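Hydroquinone dioxygenase large subunit (Pseudomonas sp., PDB 4ZXA) serves as the metal-binding, cupin-type subunit of a two-subunit dioxygenase that probably uses ferrous iron and dioxygen to open the ring of hydroquinone. Local coordinates at residues Arg68-Asp73 / Ala127-Ile132; Tyr80-Phe85 / Gly90-Tyr95; Asp142-Pro147 / Arg167-Thr172; Val197-Pro202 / Tyr222-Asp227. All blocks are in the same frame, centred on the assembly; numbering follows the deposited sequence.

From the N terminus, helix 63-75 supplies the first half of interaction 1, whose loop closes at helix 122-136. Interaction 2, the hairpin 80-85/90-95, is nested inside that loop and joined to it, Asp73 meeting Thr91 through OD2 and OG1 at 2.6 Å. Interaction 3 follows in series, closing 142-147 onto 167-172; Pro143 O receives Arg72 NH1 of interaction 1 at 2.8 Å. Interaction 4 comes last, between a loop and helix 219-224, and is linked back to interaction 3 by a salt bridge of Arg167 with Asp227. None of the four cross. Interactions 1 to 3 belong to the N-terminal family region, whereas interaction 4 reaches toward the small subunit.

Interaction 1: residues Arg68-Asp73 / Ala127-Ile132; sequences RAMMRD and ATFKAI
Phe129 is the first residue of 127-132 to reach the facing helix, and it turns one face of its ring to Met70. The methyl CE of Met70 lies 3.4 Å from the Phe129 ring centroid and only 3° off the ring normal, so all six ring carbons are nearly equidistant from it. This is a CH-pi contact centred on the whole ring. Met70 SD, 4.1 Å from the same centroid, is also over the face and makes a Met-aromatic contact. The Met70 chain runs out straight, with CG anti to the backbone N (chi1 175°), and bends only at its last torsion, which brings CE above the ring. A second neighbour meets Phe129 at the ring edge: Asp73 OD2 is 4.0 Å from Phe129 CE2, near the ring plane. That carboxylate oxygen has its hydrogen bond elsewhere, with Thr91 OG1 on the neighbouring hairpin.

The contact is a helix-helix packing within the N-terminal region, between helix 63-75 and helix 122-136. Over the two short segments the axes approach to 10.0 Å and run at 138° to each other. The nearest alpha carbons, Met70 CA and Phe129 CA, are still 7.1 Å apart, so long side chains fill the interval between the backbones.

One helical turn beyond Phe129, Ile132 brings its CG2 branch to 3.8 Å from Met70 SD. The sulfur therefore touches both residues, in a setting that is buried and largely apolar. Ile132 also packs on Phe32 of strand 32-34.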
loop_
_atom_site.group_PDB
_atom_site.type_symbol
_atom_site.label_atom_id
_atom_site.label_comp_id
_atom_site.label_asym_id
_atom_site.label_seq_id
_atom_site.Cartn_x
_atom_site.Cartn_y
_atom_site.Cartn_z
ATOM N N ARG E 68 10.702 -0.077 5.293
ATOM C CA ARG E 68 11.141 -1.302 4.627
ATOM C C ARG E 68 11.903 -0.936 3.352
ATOM O O ARG E 68 12.952 -1.530 3.039
ATOM C CB ARG E 68 9.962 -2.216 4.286
ATOM C CG ARG E 68 9.142 -2.672 5.478
ATOM C CD ARG E 68 8.169 -3.788 5.095
ATOM N NE ARG E 68 7.148 -3.976 6.122
ATOM C CZ ARG E 68 5.902 -3.518 6.037
ATOM N NH1 ARG E 68 5.498 -2.854 4.955
ATOM N NH2 ARG E 68 5.060 -3.734 7.037
ATOM N N ALA E 69 11.391 0.059 2.630
ATOM C CA ALA E 69 12.003 0.464 1.364
ATOM C C ALA E 69 13.389 1.038 1.576
ATOM O O ALA E 69 14.329 0.644 0.901
ATOM C CB ALA E 69 11.130 1.467 0.632
ATOM N N MET E 70 13.520 1.957 2.528
ATOM C CA MET E 70 14.795 2.637 2.748
ATOM C C MET E 70 15.788 1.652 3.311
ATOM O O MET E 70 16.990 1.722 3.020
ATOM C CB MET E 70 14.658 3.837 3.699
ATOM C CG MET E 70 16.004 4.486 4.033
ATOM S SD MET E 70 15.855 6.109 4.809
ATOM C CE MET E 70 15.218 7.061 3.412
ATOM N N MET E 71 15.274 0.724 4.112
ATOM C CA MET E 71 16.110 -0.341 4.658
ATOM C C MET E 71 16.746 -1.135 3.538
ATOM O O MET E 71 17.914 -1.486 3.634
ATOM C CB MET E 71 15.312 -1.285 5.542
ATOM C CG MET E 71 16.151 -2.395 6.121
ATOM S SD MET E 71 17.156 -1.863 7.506
ATOM C CE MET E 71 18.820 -1.997 6.842
ATOM N N ARG E 72 15.991 -1.423 2.477
ATOM C CA ARG E 72 16.570 -2.162 1.362
ATOM C C ARG E 72 17.596 -1.288 0.657
ATOM O O ARG E 72 18.703 -1.743 0.372
ATOM C CB ARG E 72 15.506 -2.693 0.372
ATOM C CG ARG E 72 14.518 -3.739 0.962
ATOM C CD ARG E 72 15.254 -4.761 1.801
ATOM N NE ARG E 72 14.412 -5.808 2.375
ATOM C CZ ARG E 72 13.561 -5.622 3.385
ATOM N NH1 ARG E 72 13.383 -4.411 3.907
ATOM N NH2 ARG E 72 12.867 -6.645 3.859
ATOM N N ASP E 73 17.238 -0.028 0.403
ATOM C CA ASP E 73 18.132 0.865 -0.336
ATOM C C ASP E 73 19.480 0.999 0.365
ATOM O O ASP E 73 20.523 1.074 -0.285
ATOM C CB ASP E 73 17.517 2.252 -0.543
ATOM C CG ASP E 73 17.763 2.802 -1.943
ATOM O OD1 ASP E 73 18.462 2.148 -2.759
ATOM O OD2 ASP E 73 17.248 3.902 -2.232
ATOM N N ALA E 127 24.680 8.305 4.501
ATOM C CA ALA E 127 24.772 8.703 5.902
ATOM C C ALA E 127 23.431 9.242 6.373
ATOM O O ALA E 127 22.943 8.884 7.450
ATOM C CB ALA E 127 25.864 9.742 6.090
ATOM N N THR E 128 22.832 10.098 5.551
ATOM C CA THR E 128 21.503 10.610 5.842
ATOM C C THR E 128 20.499 9.473 5.995
ATOM O O THR E 128 19.736 9.441 6.963
ATOM C CB THR E 128 21.015 11.574 4.747
ATOM O OG1 THR E 128 22.010 12.578 4.522
ATOM C CG2 THR E 128 19.702 12.228 5.153
ATOM N N PHE E 129 20.500 8.534 5.050
ATOM C CA PHE E 129 19.559 7.408 5.119
ATOM C C PHE E 129 19.738 6.535 6.369
ATOM O O PHE E 129 18.761 6.164 7.018
ATOM C CB PHE E 129 19.611 6.550 3.846
ATOM C CG PHE E 129 18.795 7.093 2.706
ATOM C CD1 PHE E 129 18.425 8.437 2.667
ATOM C CD2 PHE E 129 18.379 6.256 1.681
ATOM C CE1 PHE E 129 17.667 8.936 1.614
ATOM C CE2 PHE E 129 17.623 6.737 0.623
ATOM C CZ PHE E 129 17.268 8.080 0.583
ATOM N N LYS E 130 20.979 6.199 6.708
ATOM C CA LYS E 130 21.221 5.391 7.908
ATOM C C LYS E 130 20.707 6.125 9.126
ATOM O O LYS E 130 20.158 5.523 10.040
ATOM C CB LYS E 130 22.708 5.091 8.069
ATOM C CG LYS E 130 23.257 4.131 7.014
ATOM C CD LYS E 130 24.591 3.540 7.432
ATOM C CE LYS E 130 25.048 2.486 6.442
ATOM N NZ LYS E 130 26.157 1.632 6.968
ATOM N N ALA E 131 20.877 7.446 9.119
ATOM C CA ALA E 131 20.458 8.273 10.237
ATOM C C ALA E 131 18.936 8.312 10.333
ATOM O O ALA E 131 18.370 8.352 11.440
ATOM C CB ALA E 131 21.038 9.692 10.108
ATOM N N ILE E 132 18.269 8.294 9.182
ATOM C CA ILE E 132 16.809 8.265 9.167
ATOM C C ILE E 132 16.276 6.938 9.734
ATOM O O ILE E 132 15.404 6.937 10.608
ATOM C CB ILE E 132 16.234 8.559 7.762
ATOM C CG1 ILE E 132 16.524 10.008 7.361
ATOM C CG2 ILE E 132 14.725 8.304 7.729
ATOM C CD1 ILE E 132 16.287 10.293 5.907
#

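Interaction 2: residues Tyr80-Phe85 / Gly90-Tyr95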
loop_
_atom_site.group_PDB
_atom_site.type_symbol
_atom_site.label_atom_id
_atom_site.label_comp_id
_atom_site.label_asym_id
_atom_site.label_seq_id
_atom_site.Cartn_x
_atom_site.Cartn_y
_atom_site.Cartn_z
ATOM N N TYR E 80 21.097 -1.265 -8.220
ATOM C CA TYR E 80 21.381 -0.861 -9.599
ATOM C C TYR E 80 20.111 -0.250 -10.121
ATOM O O TYR E 80 19.043 -0.545 -9.610
ATOM C CB TYR E 80 21.721 -2.082 -10.475
ATOM C CG TYR E 80 22.824 -2.895 -9.910
ATOM C CD1 TYR E 80 24.142 -2.547 -10.135
ATOM C CD2 TYR E 80 22.559 -3.988 -9.097
ATOM C CE1 TYR E 80 25.178 -3.286 -9.595
ATOM C CE2 TYR E 80 23.588 -4.731 -8.541
ATOM C CZ TYR E 80 24.895 -4.379 -8.797
ATOM O OH TYR E 80 25.918 -5.118 -8.254
ATOM N N GLY E 81 20.203 0.561 -11.160
ATOM C CA GLY E 81 18.998 1.110 -11.760
ATOM C C GLY E 81 18.129 1.886 -10.775
ATOM O O GLY E 81 18.647 2.590 -9.895
ATOM N N TRP E 82 16.810 1.750 -10.911
ATOM C CA TRP E 82 15.882 2.574 -10.145
ATOM C C TRP E 82 15.218 1.785 -9.021
ATOM O O TRP E 82 14.512 0.804 -9.269
ATOM C CB TRP E 82 14.786 3.144 -11.044
ATOM C CG TRP E 82 15.243 4.075 -12.122
ATOM C CD1 TRP E 82 15.023 5.424 -12.192
ATOM C CD2 TRP E 82 15.964 3.729 -13.315
ATOM N NE1 TRP E 82 15.576 5.938 -13.343
ATOM C CE2 TRP E 82 16.158 4.914 -14.050
ATOM C CE3 TRP E 82 16.472 2.528 -13.825
ATOM C CZ2 TRP E 82 16.843 4.936 -15.277
ATOM C CZ3 TRP E 82 17.154 2.556 -15.041
ATOM C CH2 TRP E 82 17.327 3.748 -15.751
ATOM N N VAL E 83 15.434 2.228 -7.786
ATOM C CA VAL E 83 14.779 1.643 -6.631
ATOM C C VAL E 83 13.621 2.564 -6.207
ATOM O O VAL E 83 13.840 3.664 -5.699
ATOM C CB VAL E 83 15.777 1.491 -5.492
ATOM C CG1 VAL E 83 15.099 0.916 -4.258
ATOM C CG2 VAL E 83 16.978 0.632 -5.936
ATOM N N ASN E 84 12.389 2.126 -6.444
ATOM C CA ASN E 84 11.240 2.967 -6.177
ATOM C C ASN E 84 10.555 2.598 -4.873
ATOM O O ASN E 84 10.177 1.430 -4.663
ATOM C CB ASN E 84 10.244 2.904 -7.323
ATOM C CG ASN E 84 10.832 3.393 -8.630
ATOM O OD1 ASN E 84 11.274 2.598 -9.460
ATOM N ND2 ASN E 84 10.828 4.698 -8.826
ATOM N N PHE E 85 10.426 3.600 -3.996
ATOM C CA PHE E 85 9.794 3.438 -2.698
ATOM C C PHE E 85 8.323 3.297 -2.964
ATOM O O PHE E 85 7.616 2.578 -2.280
ATOM C CB PHE E 85 10.014 4.679 -1.847
ATOM C CG PHE E 85 11.358 4.743 -1.198
ATOM C CD1 PHE E 85 12.487 4.298 -1.862
ATOM C CD2 PHE E 85 11.491 5.270 0.080
ATOM C CE1 PHE E 85 13.746 4.369 -1.260
ATOM C CE2 PHE E 85 12.727 5.343 0.698
ATOM C CZ PHE E 85 13.872 4.893 0.021
ATOM N N GLY E 90 11.981 7.743 -5.245
ATOM C CA GLY E 90 12.941 6.734 -5.642
ATOM C C GLY E 90 14.365 7.227 -5.815
ATOM O O GLY E 90 14.644 8.427 -5.771
ATOM N N THR E 91 15.281 6.283 -6.001
ATOM C CA THR E 91 16.673 6.603 -6.246
ATOM C C THR E 91 17.179 5.869 -7.472
ATOM O O THR E 91 16.660 4.819 -7.848
ATOM C CB THR E 91 17.549 6.266 -5.040
ATOM O OG1 THR E 91 17.277 4.939 -4.609
ATOM C CG2 THR E 91 17.242 7.200 -3.897
ATOM N N ARG E 92 18.184 6.438 -8.114
ATOM C CA ARG E 92 18.786 5.806 -9.268
ATOM C C ARG E 92 20.239 5.779 -8.909
ATOM O O ARG E 92 20.816 6.816 -8.627
ATOM C CB ARG E 92 18.563 6.655 -10.520
ATOM C CG ARG E 92 18.501 5.866 -11.823
ATOM C CD ARG E 92 19.815 5.138 -12.154
ATOM N NE ARG E 92 19.819 4.691 -13.551
ATOM C CZ ARG E 92 20.770 3.948 -14.114
ATOM N NH1 ARG E 92 21.807 3.532 -13.402
ATOM N NH2 ARG E 92 20.677 3.614 -15.392
ATOM N N ASN E 93 20.826 4.593 -8.851
ATOM C CA ASN E 93 22.233 4.514 -8.514
ATOM C C ASN E 93 23.042 4.797 -9.768
ATOM O O ASN E 93 22.836 4.145 -10.803
ATOM C CB ASN E 93 22.600 3.147 -7.932
ATOM C CG ASN E 93 23.917 3.176 -7.161
ATOM O OD1 ASN E 93 24.644 4.166 -7.202
ATOM N ND2 ASN E 93 24.224 2.087 -6.449
ATOM N N TYR E 94 23.950 5.755 -9.641
ATOM C CA TYR E 94 24.882 6.110 -10.692
ATOM C C TYR E 94 26.305 5.698 -10.322
ATOM O O TYR E 94 27.271 6.172 -10.906
ATOM C CB TYR E 94 24.747 7.579 -11.089
ATOM C CG TYR E 94 23.531 7.800 -11.951
ATOM C CD1 TYR E 94 23.409 7.170 -13.175
ATOM C CD2 TYR E 94 22.485 8.603 -11.524
ATOM C CE1 TYR E 94 22.298 7.349 -13.961
ATOM C CE2 TYR E 94 21.367 8.786 -12.305
ATOM C CZ TYR E 94 21.281 8.156 -13.523
ATOM O OH TYR E 94 20.175 8.329 -14.313
ATOM N N TYR E 95 26.410 4.776 -9.369
ATOM C CA TYR E 95 27.697 4.197 -8.987
ATOM C C TYR E 95 28.830 5.135 -8.548
ATOM O O TYR E 95 29.931 5.089 -9.085
ATOM C CB TYR E 95 28.134 3.229 -10.082
ATOM C CG TYR E 95 26.941 2.493 -10.640
ATOM C CD1 TYR E 95 26.134 1.725 -9.811
ATOM C CD2 TYR E 95 26.593 2.598 -11.973
ATOM C CE1 TYR E 95 25.036 1.065 -10.301
ATOM C CE2 TYR E 95 25.494 1.941 -12.472
ATOM C CZ TYR E 95 24.720 1.175 -11.631
ATOM O OH TYR E 95 23.623 0.514 -12.121
#
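Arg92 crosses obliquely over one face of the indole of Trp82 in the antiparallel hairpin of strands 82-84 and 89-93, where the two form a non-hydrogen-bonded pair. Its CB only brushes the indole, but CG sits over the five-membered ring, 3.3 Å from the centroid and 12° off the normal, a CH-pi contact. A bend at chi2 (-63°) then sends the chain on across the indole. CD passes 3.6 Å from Gly81 O, and NE reaches 3.4 Å from Trp82 CZ2. CZ stands over the six-membered ring, 4.2 Å from its centroid, which makes the pair cation-pi, although the planes, 64° apart, are far from stacked. At the tip, NH2 comes 3.4 Å from Trp82 CH2, while NH1 donates to Asn93 O at 2.9 Å. Tyr94 CE1 and Gly81 CA lie over opposite faces of the guanidinium.

Backbone bonds fix the register: Val83 and Thr91 exchange two, and Asn93 N adds a third to Gly81 O. A leucine in place of Trp82 would probably cost Arg92 CG its CH-pi contact and the guanidinium its cation-pi partner, leaving the chain held mainly by the NH1 bond. Tyr80 O, just ahead of strand 82-84, accepts from NE2 of the cadmium ligand His256, in the metal's second shell. The Arg92 charge rests against an aromatic face and bonds a carbonyl, so the contact is both apolar and electrostatic.

Interaction 3: residues Asp142-Pro147 / Arg167-Thr172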
loop_
_atom_site.group_PDB
_atom_site.type_symbol
_atom_site.label_atom_id
_atom_site.label_comp_id
_atom_site.label_asym_id
_atom_site.label_seq_id
_atom_site.Cartn_x
_atom_site.Cartn_y
_atom_site.Cartn_z
ATOM N N ASP E 142 10.990 -4.095 13.022
ATOM C CA ASP E 142 12.158 -4.547 12.280
ATOM C C ASP E 142 11.862 -4.467 10.784
ATOM O O ASP E 142 11.168 -5.320 10.240
ATOM C CB ASP E 142 12.504 -5.977 12.696
ATOM C CG ASP E 142 13.497 -6.653 11.754
ATOM O OD1 ASP E 142 14.185 -5.978 10.960
ATOM O OD2 ASP E 142 13.597 -7.888 11.825
ATOM N N PRO E 143 12.406 -3.442 10.114
ATOM C CA PRO E 143 12.206 -3.127 8.689
ATOM C C PRO E 143 12.666 -4.242 7.735
ATOM O O PRO E 143 12.340 -4.194 6.547
ATOM C CB PRO E 143 13.088 -1.887 8.467
ATOM C CG PRO E 143 13.460 -1.410 9.803
ATOM C CD PRO E 143 13.430 -2.585 10.721
ATOM N N PHE E 144 13.411 -5.217 8.248
ATOM C CA PHE E 144 13.941 -6.297 7.424
ATOM C C PHE E 144 13.083 -7.571 7.462
ATOM O O PHE E 144 13.404 -8.569 6.820
ATOM C CB PHE E 144 15.348 -6.633 7.888
ATOM C CG PHE E 144 16.412 -6.298 6.894
ATOM C CD1 PHE E 144 17.590 -5.697 7.307
ATOM C CD2 PHE E 144 16.252 -6.613 5.556
ATOM C CE1 PHE E 144 18.573 -5.401 6.404
ATOM C CE2 PHE E 144 17.248 -6.325 4.639
ATOM C CZ PHE E 144 18.405 -5.720 5.068
ATOM N N ALA E 145 11.993 -7.531 8.213
ATOM C CA ALA E 145 11.172 -8.713 8.422
ATOM C C ALA E 145 9.793 -8.564 7.797
ATOM O O ALA E 145 9.349 -7.451 7.524
ATOM C CB ALA E 145 11.041 -8.992 9.904
ATOM N N ALA E 146 9.129 -9.695 7.569
ATOM C CA ALA E 146 7.749 -9.695 7.101
ATOM C C ALA E 146 6.827 -9.238 8.214
ATOM O O ALA E 146 7.190 -9.292 9.392
ATOM C CB ALA E 146 7.340 -11.067 6.625
ATOM N N PRO E 147 5.633 -8.772 7.841
ATOM C CA PRO E 147 4.710 -8.187 8.816
ATOM C C PRO E 147 4.331 -9.159 9.926
ATOM O O PRO E 147 4.283 -8.770 11.085
ATOM C CB PRO E 147 3.504 -7.805 7.957
ATOM C CG PRO E 147 4.105 -7.544 6.592
ATOM C CD PRO E 147 5.204 -8.538 6.452
ATOM N N ARG E 167 22.795 -4.713 10.669
ATOM C CA ARG E 167 23.254 -6.085 10.644
ATOM C C ARG E 167 24.652 -6.135 10.029
ATOM O O ARG E 167 24.852 -5.779 8.876
ATOM C CB ARG E 167 22.238 -6.988 9.936
ATOM C CG ARG E 167 21.159 -7.565 10.897
ATOM C CD ARG E 167 19.772 -7.546 10.276
ATOM N NE ARG E 167 18.826 -8.435 10.952
ATOM C CZ ARG E 167 17.534 -8.153 11.133
ATOM N NH1 ARG E 167 17.058 -6.999 10.698
ATOM N NH2 ARG E 167 16.719 -9.003 11.755
ATOM N N PHE E 168 25.629 -6.521 10.837
ATOM C CA PHE E 168 27.001 -6.664 10.366
ATOM C C PHE E 168 27.130 -8.009 9.675
ATOM O O PHE E 168 26.701 -9.037 10.213
ATOM C CB PHE E 168 27.972 -6.591 11.542
ATOM C CG PHE E 168 29.416 -6.724 11.155
ATOM C CD1 PHE E 168 29.993 -7.976 10.986
ATOM C CD2 PHE E 168 30.203 -5.600 10.981
ATOM C CE1 PHE E 168 31.321 -8.102 10.637
ATOM C CE2 PHE E 168 31.535 -5.720 10.638
ATOM C CZ PHE E 168 32.096 -6.968 10.466
ATOM N N ARG E 169 27.714 -8.009 8.483
ATOM C CA ARG E 169 27.875 -9.250 7.735
ATOM C C ARG E 169 29.301 -9.393 7.222
ATOM O O ARG E 169 29.811 -8.504 6.551
ATOM C CB ARG E 169 26.884 -9.298 6.559
ATOM C CG ARG E 169 25.400 -9.142 6.944
ATOM C CD ARG E 169 24.579 -8.532 5.781
ATOM N NE ARG E 169 23.198 -8.195 6.155
ATOM C CZ ARG E 169 22.458 -7.250 5.569
ATOM N NH1 ARG E 169 22.941 -6.517 4.566
ATOM N NH2 ARG E 169 21.220 -7.034 5.994
ATOM N N ILE E 170 29.946 -10.510 7.530
ATOM C CA ILE E 170 31.201 -10.821 6.858
ATOM C C ILE E 170 30.912 -11.088 5.378
ATOM O O ILE E 170 30.053 -11.893 5.046
ATOM C CB ILE E 170 31.892 -12.062 7.452
ATOM C CG1 ILE E 170 32.440 -11.766 8.841
ATOM C CG2 ILE E 170 33.018 -12.534 6.533
ATOM C CD1 ILE E 170 33.057 -12.973 9.521
ATOM N N ALA E 171 31.624 -10.406 4.497
ATOM C CA ALA E 171 31.458 -10.613 3.065
ATOM C C ALA E 171 31.906 -12.012 2.655
ATOM O O ALA E 171 32.898 -12.526 3.152
ATOM C CB ALA E 171 32.241 -9.554 2.276
ATOM N N THR E 172 31.182 -12.622 1.732
ATOM C CA THR E 172 31.606 -13.908 1.201
ATOM C C THR E 172 32.728 -13.745 0.176
ATOM O O THR E 172 32.514 -13.167 -0.893
ATOM C CB THR E 172 30.446 -14.646 0.513
ATOM O OG1 THR E 172 29.326 -14.706 1.393
ATOM C CG2 THR E 172 30.870 -16.055 0.147
#
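Asp142 and Arg167 form a two-pronged salt bridge. Arg167 NH1 donates to Asp142 OD1 at 3.1 Å, nearly straight (170°), while the second prong, Arg167 NH2 to Asp142 OD2 at 3.3 Å, is weak. The carboxylate and guanidinium planes are 36° apart, and NH1 meets OD1 from above the carboxylate plane. Phe144 N reaches the same oxygen, Asp142 OD1, from the other face at 2.9 Å, an Asx turn within a type I beta turn from Asp142 to Ala145. With CG anti to the backbone N (chi1 167°), Asp142 can serve both. Two N-H groups thus grip OD1, which is likely to favour the charged carboxylate. Arg167 NE has a second carboxylate partner in Asp227.

Outward from the ion pair, Arg167 NH1 also packs against Phe144 CB at 3.3 Å. Arg169 comes from the opposite direction to Phe144 and presents its guanidinium edge, NH2 standing 3.1 Å from Phe144 CE1, oblique to the ring.

Arg169 touches Asn231 of the 4-hydroxybenzonitrile pocket, and Tyr44 of a second copy of this subunit packs on Ala146 and Pro147. Phe144 leans on Met71, Arg72 and Ala75 of helix 63-75, and Asp142 and Pro143 lie against helix 162-165.

Interaction 4: residues Val197-Pro202 / Tyr222-Asp227; sequences VSQDEP and YLSRSD
Gln199 OE1 is held by two nitrogens of Arg225, NE at 2.9 Å and NH2 at 3.0 Å. The arginine meets it side-on, with the oxygen in the guanidinium plane and both donors on one face of the amide, whose plane is turned 39° from the guanidinium. On the other branch, Gln199 NE2 donates to Ser224 OG at 3.1 Å, in the amide plane and almost straight (169°). The same NE2 turns back to Val197 O at 2.9 Å, a fold made possible by the bend at chi2 (-63°). With acceptors at NE2 and donors at OE1, the rotation of the amide is fixed. An alanine here would probably leave Arg225 NE and NH2 without their shared acceptor and the arginine free to turn.

These bonds join an irregular loop to helix 219-224 and the residues just after it. Inside the loop, Ser198 OG accepts from Asp200 N at 3.1 Å, an ST turn next to Gln199. Beside the polar contacts, Val197 CG1 packs on Ser224 CB at 4.2 Å.

In the next shell, Ser224 OG donates to Lys221 O, and Glu201 forms a salt bridge with Lys221 NZ. Thr12 and His128 of the small subunit pack on Val197 and Pro202.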
loop_
_atom_site.group_PDB
_atom_site.type_symbol
_atom_site.label_atom_id
_atom_site.label_comp_id
_atom_site.label_asym_id
_atom_site.label_seq_id
_atom_site.Cartn_x
_atom_site.Cartn_y
_atom_site.Cartn_z
ATOM N N VAL E 197 11.982 -27.883 6.908
ATOM C CA VAL E 197 13.161 -28.108 6.062
ATOM C C VAL E 197 14.249 -28.943 6.755
ATOM O O VAL E 197 14.644 -28.647 7.873
ATOM C CB VAL E 197 13.744 -26.758 5.598
ATOM C CG1 VAL E 197 15.118 -26.928 4.937
ATOM C CG2 VAL E 197 12.770 -26.084 4.665
ATOM N N SER E 198 14.730 -29.987 6.091
ATOM C CA SER E 198 15.805 -30.804 6.644
ATOM C C SER E 198 16.914 -29.920 7.204
ATOM O O SER E 198 17.241 -28.901 6.610
ATOM C CB SER E 198 16.402 -31.713 5.563
ATOM O OG SER E 198 17.643 -32.274 5.988
ATOM N N GLN E 199 17.511 -30.322 8.323
ATOM C CA GLN E 199 18.645 -29.590 8.878
ATOM C C GLN E 199 19.953 -30.384 8.775
ATOM O O GLN E 199 20.938 -30.092 9.467
ATOM C CB GLN E 199 18.356 -29.187 10.321
ATOM C CG GLN E 199 17.148 -28.264 10.442
ATOM C CD GLN E 199 17.365 -26.929 9.731
ATOM O OE1 GLN E 199 18.377 -26.247 9.955
ATOM N NE2 GLN E 199 16.419 -26.553 8.869
ATOM N N ASP E 200 19.969 -31.379 7.896
ATOM C CA ASP E 200 21.139 -32.231 7.762
ATOM C C ASP E 200 22.193 -31.610 6.879
ATOM O O ASP E 200 21.876 -31.072 5.824
ATOM C CB ASP E 200 20.748 -33.602 7.198
ATOM C CG ASP E 200 19.777 -34.351 8.105
ATOM O OD1 ASP E 200 19.813 -34.133 9.351
ATOM O OD2 ASP E 200 18.972 -35.146 7.559
ATOM N N GLU E 201 23.444 -31.696 7.324
ATOM C CA GLU E 201 24.589 -31.249 6.549
ATOM C C GLU E 201 25.043 -32.384 5.639
ATOM O O GLU E 201 24.882 -33.553 5.986
ATOM C CB GLU E 201 25.751 -30.836 7.476
ATOM C CG GLU E 201 25.461 -29.679 8.425
ATOM C CD GLU E 201 25.258 -28.343 7.695
ATOM O OE1 GLU E 201 25.441 -28.290 6.453
ATOM O OE2 GLU E 201 24.904 -27.337 8.361
ATOM N N PRO E 202 25.629 -32.046 4.477
ATOM C CA PRO E 202 26.200 -33.084 3.611
ATOM C C PRO E 202 27.366 -33.754 4.338
ATOM O O PRO E 202 27.938 -33.153 5.255
ATOM C CB PRO E 202 26.757 -32.294 2.419
ATOM C CG PRO E 202 26.374 -30.861 2.631
ATOM C CD PRO E 202 26.024 -30.689 4.060
ATOM N N TYR E 222 20.866 -23.323 5.422
ATOM C CA TYR E 222 21.415 -21.998 5.559
ATOM C C TYR E 222 20.313 -20.978 5.273
ATOM O O TYR E 222 20.116 -20.036 6.051
ATOM C CB TYR E 222 22.587 -21.882 4.588
ATOM C CG TYR E 222 23.276 -20.546 4.533
ATOM C CD1 TYR E 222 24.402 -20.289 5.304
ATOM C CD2 TYR E 222 22.820 -19.557 3.679
ATOM C CE1 TYR E 222 25.039 -19.081 5.233
ATOM C CE2 TYR E 222 23.437 -18.349 3.615
ATOM C CZ TYR E 222 24.549 -18.111 4.382
ATOM O OH TYR E 222 25.164 -16.887 4.283
ATOM N N LEU E 223 19.572 -21.177 4.184
ATOM C CA LEU E 223 18.458 -20.283 3.879
ATOM C C LEU E 223 17.367 -20.372 4.947
ATOM O O LEU E 223 16.796 -19.359 5.340
ATOM C CB LEU E 223 17.873 -20.549 2.488
ATOM C CG LEU E 223 18.847 -20.292 1.332
ATOM C CD1 LEU E 223 18.165 -20.525 -0.006
ATOM C CD2 LEU E 223 19.438 -18.892 1.405
ATOM N N SER E 224 17.096 -21.581 5.435
ATOM C CA SER E 224 16.006 -21.764 6.396
ATOM C C SER E 224 16.252 -20.923 7.639
ATOM O O SER E 224 15.328 -20.642 8.408
ATOM C CB SER E 224 15.817 -23.245 6.771
ATOM O OG SER E 224 16.822 -23.716 7.664
ATOM N N ARG E 225 17.507 -20.539 7.837
ATOM C CA ARG E 225 17.879 -19.806 9.032
ATOM C C ARG E 225 18.099 -18.321 8.750
ATOM O O ARG E 225 18.619 -17.598 9.588
ATOM C CB ARG E 225 19.092 -20.457 9.702
ATOM C CG ARG E 225 18.794 -21.886 10.186
ATOM C CD ARG E 225 20.036 -22.633 10.681
ATOM N NE ARG E 225 19.689 -23.969 11.159
ATOM C CZ ARG E 225 19.853 -24.403 12.408
ATOM N NH1 ARG E 225 20.386 -23.625 13.340
ATOM N NH2 ARG E 225 19.493 -25.639 12.723
ATOM N N SER E 226 17.670 -17.871 7.575
ATOM C CA SER E 226 17.734 -16.454 7.231
ATOM C C SER E 226 16.775 -15.622 8.071
ATOM O O SER E 226 15.601 -15.951 8.177
ATOM C CB SER E 226 17.420 -16.246 5.749
ATOM O OG SER E 226 17.304 -14.861 5.450
ATOM N N ASP E 227 17.273 -14.530 8.639
ATOM C CA ASP E 227 16.489 -13.696 9.557
ATOM C C ASP E 227 15.990 -12.411 8.907
ATOM O O ASP E 227 15.473 -11.527 9.597
ATOM C CB ASP E 227 17.322 -13.332 10.791
ATOM C CG ASP E 227 18.612 -12.604 10.426
ATOM O OD1 ASP E 227 19.337 -13.072 9.506
ATOM O OD2 ASP E 227 18.902 -11.559 11.051
#